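Local coordinates for fiber protein (Human adenovirus 14, PDB 3F0Y) that forms the trimeric knob at the tip of the viral fiber and probably attaches the virus to a receptor on the host cell, at residues T16-V21 with N100-Q105; A85-T90 with G110-A115. All coordinates share one frame; numbering follows the deposited sequence.

Contact 1. Residues T16-V21 with N100-Q105; sequences TLWTGV and NHKSGQ
Trp18 and Asn100 pair through their backbones as an isolated antiparallel hydrogen-bonded bridge: Trp18 N gives to Asn100 O at 2.8 Å, and Asn100 N to Trp18 O at 3.2 Å. Two residues before Trp18 along the strand, Thr16 O takes the N-H of His101 ND1 at 2.8 Å, nearly straight (170°) and in the plane of the imidazole. NE2 of the same ring accepts from Thr113 N, a pairing consistent with a neutral ring protonated on ND1. Histidine suits the place because it can give at one nitrogen and accept at the other. Asn100 likewise uses both ends of its amide, OD1 taking the N-H of His101 and ND2 giving to Gly110 O. At the far end Val21 N donates to Gln105 O at 2.8 Å.

Between these bonds lies the Trp18 indole. Thr16 CG2 and Lys102 CB sit toward the rim of one face, while Gly20 CA lies 3.7 Å above the centre of the other. Trp18 NE1 is satisfied by Asn106 O. Lys102 bends at its last torsion (chi4 63°), bringing NZ to Gly104 O, and the charge also pairs with Asp207 of the second subunit. Ala50 N of that subunit donates to Thr16 OG1. A single antiparallel bridge thus ties the region of the small 102-103/106-107 hairpin to strand 16-18, outermost within this chain in its knob sheet, at the trimer interface.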
loop_
_atom_site.group_PDB
_atom_site.type_symbol
_atom_site.label_atom_id
_atom_site.label_comp_id
_atom_site.label_asym_id
_atom_site.label_seq_id
_atom_site.Cartn_x
_atom_site.Cartn_y
_atom_site.Cartn_z
ATOM N N THR A 16 6.710 -14.833 7.174
ATOM C CA THR A 16 7.589 -13.674 7.079
ATOM C C THR A 16 9.022 -14.121 6.802
ATOM O O THR A 16 9.509 -15.071 7.410
ATOM C CB THR A 16 7.575 -12.860 8.387
ATOM O OG1 THR A 16 6.288 -12.258 8.560
ATOM C CG2 THR A 16 8.641 -11.770 8.369
ATOM N N LEU A 17 9.673 -13.440 5.864
ATOM C CA LEU A 17 11.104 -13.580 5.629
ATOM C C LEU A 17 11.679 -12.176 5.738
ATOM O O LEU A 17 11.339 -11.308 4.936
ATOM C CB LEU A 17 11.360 -14.164 4.238
ATOM C CG LEU A 17 12.807 -14.486 3.863
ATOM C CD1 LEU A 17 13.401 -15.511 4.820
ATOM C CD2 LEU A 17 12.881 -14.984 2.425
ATOM N N TRP A 18 12.526 -11.940 6.738
ATOM C CA TRP A 18 12.971 -10.576 7.023
ATOM C C TRP A 18 14.390 -10.473 7.580
ATOM O O TRP A 18 15.056 -11.482 7.813
ATOM C CB TRP A 18 11.953 -9.875 7.943
ATOM C CG TRP A 18 11.960 -10.291 9.390
ATOM C CD1 TRP A 18 12.536 -11.401 9.934
ATOM C CD2 TRP A 18 11.326 -9.598 10.474
ATOM N NE1 TRP A 18 12.320 -11.433 11.288
ATOM C CE2 TRP A 18 11.573 -10.343 11.647
ATOM C CE3 TRP A 18 10.579 -8.419 10.567
ATOM C CZ2 TRP A 18 11.097 -9.947 12.899
ATOM C CZ3 TRP A 18 10.106 -8.025 11.811
ATOM C CH2 TRP A 18 10.368 -8.789 12.961
ATOM N N THR A 19 14.834 -9.234 7.774
ATOM C CA THR A 19 16.161 -8.927 8.306
ATOM C C THR A 19 16.172 -8.830 9.830
ATOM O O THR A 19 17.239 -8.750 10.441
ATOM C CB THR A 19 16.636 -7.562 7.783
ATOM O OG1 THR A 19 15.659 -6.567 8.118
ATOM C CG2 THR A 19 16.832 -7.597 6.277
ATOM N N GLY A 20 14.985 -8.815 10.434
ATOM C CA GLY A 20 14.836 -8.505 11.850
ATOM C C GLY A 20 14.709 -7.004 12.032
ATOM O O GLY A 20 14.981 -6.233 11.106
ATOM N N VAL A 21 14.297 -6.590 13.226
ATOM C CA VAL A 21 14.095 -5.176 13.531
ATOM C C VAL A 21 15.379 -4.551 14.078
ATOM O O VAL A 21 15.970 -5.069 15.025
ATOM C CB VAL A 21 12.967 -4.984 14.564
ATOM C CG1 VAL A 21 12.745 -3.507 14.848
ATOM C CG2 VAL A 21 11.683 -5.633 14.074
ATOM N N ASN A 100 15.845 -14.523 7.330
ATOM C CA ASN A 100 15.231 -15.688 7.953
ATOM C C ASN A 100 13.834 -15.319 8.444
ATOM O O ASN A 100 13.375 -14.191 8.242
ATOM C CB ASN A 100 16.109 -16.216 9.094
ATOM C CG ASN A 100 15.991 -17.725 9.276
ATOM O OD1 ASN A 100 14.902 -18.251 9.504
ATOM N ND2 ASN A 100 17.116 -18.423 9.182
ATOM N N HIS A 101 13.156 -16.270 9.076
ATOM C CA HIS A 101 11.786 -16.070 9.531
ATOM C C HIS A 101 11.693 -15.192 10.771
ATOM O O HIS A 101 12.707 -14.837 11.375
ATOM C CB HIS A 101 11.123 -17.424 9.793
ATOM C CG HIS A 101 10.918 -18.236 8.554
ATOM N ND1 HIS A 101 10.310 -17.726 7.428
ATOM C CD2 HIS A 101 11.229 -19.520 8.265
ATOM C CE1 HIS A 101 10.259 -18.660 6.497
ATOM N NE2 HIS A 101 10.810 -19.758 6.980
ATOM N N LYS A 102 10.464 -14.835 11.133
ATOM C CA LYS A 102 10.204 -14.038 12.324
ATOM C C LYS A 102 10.481 -14.849 13.586
ATOM O O LYS A 102 10.061 -15.998 13.703
ATOM C CB LYS A 102 8.755 -13.536 12.337
ATOM C CG LYS A 102 8.409 -12.659 13.536
ATOM C CD LYS A 102 6.983 -12.139 13.458
ATOM C CE LYS A 102 6.491 -11.633 14.809
ATOM N NZ LYS A 102 7.272 -10.470 15.309
ATOM N N SER A 103 11.207 -14.237 14.514
ATOM C CA SER A 103 11.409 -14.788 15.848
ATOM C C SER A 103 11.409 -13.616 16.817
ATOM O O SER A 103 12.459 -13.059 17.141
ATOM C CB SER A 103 12.724 -15.563 15.923
ATOM O OG SER A 103 12.951 -16.043 17.237
ATOM N N GLY A 104 10.217 -13.230 17.260
ATOM C CA GLY A 104 10.045 -11.982 17.988
ATOM C C GLY A 104 10.394 -10.812 17.080
ATOM O O GLY A 104 9.922 -10.742 15.942
ATOM N N GLN A 105 11.240 -9.910 17.571
ATOM C CA GLN A 105 11.702 -8.760 16.787
ATOM C C GLN A 105 12.970 -9.072 15.990
ATOM O O GLN A 105 13.531 -8.187 15.337
ATOM C CB GLN A 105 11.958 -7.565 17.711
ATOM C CG GLN A 105 10.733 -7.118 18.494
ATOM C CD GLN A 105 9.623 -6.609 17.598
ATOM O OE1 GLN A 105 8.509 -7.133 17.611
ATOM N NE2 GLN A 105 9.925 -5.591 16.804
#

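Contact 2. Residues A85-T90 with G110-A115; sequences AGNLLT and GAITNA
The Asn87 carboxamide meets Ile112 and Ala115 through its oxygen. CD1 of Ile112 lies 3.9 Å from Asn87 OD1, beyond the oxygen and close to the amide plane, whereas Ala115 CB stands well to one side of that plane, 4.2 Å from the same OD1. The second flat group is the peptide joining Ala85 to Gly86. Ala115 CB approaches its edge, lying almost in the peptide plane and 3.4 Å from Ala85 O. The same methyl is 4.0 Å from Gly86 O, so three oxygens of residues 85-87 face this methyl from one side.

Residue size accounts for much of this. Gly86 and Ala115 bring their CA atoms within 5.0 Å of each other. Gly86 has a positive phi of 83°, which favours glycine, and a beta carbon there would point at the other loop and fall only 2.7 Å from Ala115 C. Alanine fits on the other side because its single methyl, directed at residues 85-87, fills the approach without reaching past the carbonyls. Ile112 contributes length instead: CD1 is anti to CA (chi2 167°), which carries the long branch of Ile112 out toward Asn87, and the two side chains slide past each other in opposite directions. Its other neighbours include the ring of His101. The backbone N of Asn87 bonds to Asp83 OD1, which ties this part of the loop to the residues just after strand 73-82.

Here two irregular loops join, the one following strand 73-82 and the one preceding strand 137-145. The chemistry is that of methyl groups against amide and carbonyl oxygens, with no hydrogen bond between segments 85-90 and 110-115, and only 141 Å² is buried in all. The contact probably rests on shape and close fit more than on directional bonding.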
loop_
_atom_site.group_PDB
_atom_site.type_symbol
_atom_site.label_atom_id
_atom_site.label_comp_id
_atom_site.label_asym_id
_atom_site.label_seq_id
_atom_site.Cartn_x
_atom_site.Cartn_y
_atom_site.Cartn_z
ATOM N N ALA A 85 17.045 -21.710 -4.856
ATOM C CA ALA A 85 16.303 -22.098 -3.654
ATOM C C ALA A 85 15.702 -20.902 -2.904
ATOM O O ALA A 85 15.072 -21.080 -1.860
ATOM C CB ALA A 85 17.207 -22.899 -2.721
ATOM N N GLY A 86 15.899 -19.691 -3.427
ATOM C CA GLY A 86 15.384 -18.476 -2.794
ATOM C C GLY A 86 16.258 -17.929 -1.676
ATOM O O GLY A 86 15.832 -17.049 -0.926
ATOM N N ASN A 87 17.484 -18.438 -1.568
ATOM C CA ASN A 87 18.416 -17.999 -0.536
ATOM C C ASN A 87 19.297 -16.858 -1.032
ATOM O O ASN A 87 19.807 -16.898 -2.155
ATOM C CB ASN A 87 19.285 -19.169 -0.066
ATOM C CG ASN A 87 18.494 -20.207 0.706
ATOM O OD1 ASN A 87 17.691 -19.870 1.576
ATOM N ND2 ASN A 87 18.723 -21.478 0.396
ATOM N N LEU A 88 19.476 -15.851 -0.180
ATOM C CA LEU A 88 20.247 -14.658 -0.520
ATOM C C LEU A 88 21.707 -14.997 -0.814
ATOM O O LEU A 88 22.346 -15.724 -0.053
ATOM C CB LEU A 88 20.174 -13.647 0.629
ATOM C CG LEU A 88 20.894 -12.307 0.444
ATOM C CD1 LEU A 88 20.248 -11.499 -0.669
ATOM C CD2 LEU A 88 20.896 -11.526 1.748
ATOM N N LEU A 89 22.215 -14.471 -1.926
ATOM C CA LEU A 89 23.630 -14.580 -2.274
ATOM C C LEU A 89 24.341 -13.330 -1.762
ATOM O O LEU A 89 24.368 -12.301 -2.438
ATOM C CB LEU A 89 23.800 -14.730 -3.789
ATOM C CG LEU A 89 23.237 -16.027 -4.381
ATOM C CD1 LEU A 89 23.097 -15.930 -5.895
ATOM C CD2 LEU A 89 24.106 -17.220 -3.997
ATOM N N THR A 90 24.907 -13.429 -0.560
ATOM C CA THR A 90 25.430 -12.264 0.159
ATOM C C THR A 90 26.627 -11.605 -0.525
ATOM O O THR A 90 26.798 -10.389 -0.436
ATOM C CB THR A 90 25.835 -12.622 1.607
ATOM O OG1 THR A 90 26.862 -13.621 1.589
ATOM C CG2 THR A 90 24.635 -13.137 2.393
ATOM N N GLY A 110 17.039 -21.107 12.405
ATOM C CA GLY A 110 16.934 -22.419 11.769
ATOM C C GLY A 110 16.845 -22.362 10.255
ATOM O O GLY A 110 17.193 -21.355 9.631
ATOM N N ALA A 111 16.375 -23.460 9.666
ATOM C CA ALA A 111 16.175 -23.546 8.224
ATOM C C ALA A 111 14.987 -22.691 7.799
ATOM O O ALA A 111 14.118 -22.375 8.614
ATOM C CB ALA A 111 15.954 -24.992 7.807
ATOM N N ILE A 112 14.960 -22.323 6.521
ATOM C CA ILE A 112 13.888 -21.495 5.973
ATOM C C ILE A 112 12.880 -22.367 5.229
ATOM O O ILE A 112 13.235 -23.076 4.286
ATOM C CB ILE A 112 14.448 -20.412 5.026
ATOM C CG1 ILE A 112 15.356 -19.454 5.802
ATOM C CG2 ILE A 112 13.314 -19.637 4.360
ATOM C CD1 ILE A 112 16.186 -18.550 4.922
ATOM N N THR A 113 11.629 -22.321 5.677
ATOM C CA THR A 113 10.532 -23.024 5.025
ATOM C C THR A 113 10.057 -22.267 3.787
ATOM O O THR A 113 9.701 -21.089 3.873
ATOM C CB THR A 113 9.330 -23.185 5.978
ATOM O OG1 THR A 113 9.759 -23.805 7.196
ATOM C CG2 THR A 113 8.242 -24.030 5.334
ATOM N N ASN A 114 10.055 -22.952 2.645
ATOM C CA ASN A 114 9.509 -22.414 1.398
ATOM C C ASN A 114 10.071 -21.032 1.048
ATOM O O ASN A 114 9.322 -20.090 0.783
ATOM C CB ASN A 114 7.976 -22.372 1.478
ATOM C CG ASN A 114 7.355 -23.753 1.596
ATOM O OD1 ASN A 114 7.880 -24.735 1.067
ATOM N ND2 ASN A 114 6.220 -23.832 2.283
ATOM N N ALA A 115 11.397 -20.926 1.052
ATOM C CA ALA A 115 12.081 -19.667 0.746
ATOM C C ALA A 115 11.791 -19.203 -0.679
ATOM O O ALA A 115 11.646 -18.006 -0.930
ATOM C CB ALA A 115 13.581 -19.819 0.949
#

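From the N terminus the segments come in the order 16-21, 85-90, 100-105, 110-115, so the two contacts cross instead of nesting. Contact 1 closes a long loop of 78 residues that holds strands 39-48, 51-60 and 73-82; contact 2 closes a short one of 19, around the small hairpin of strands 102-103 and 106-107. Their centres are 13 Å apart, and segments 100-105 and 110-115 touch directly, so the two contacts share a border. Together they fasten the connection between strands 73-82 and 137-145 to outer strand 16-18 of the other sheet and to its own beginning.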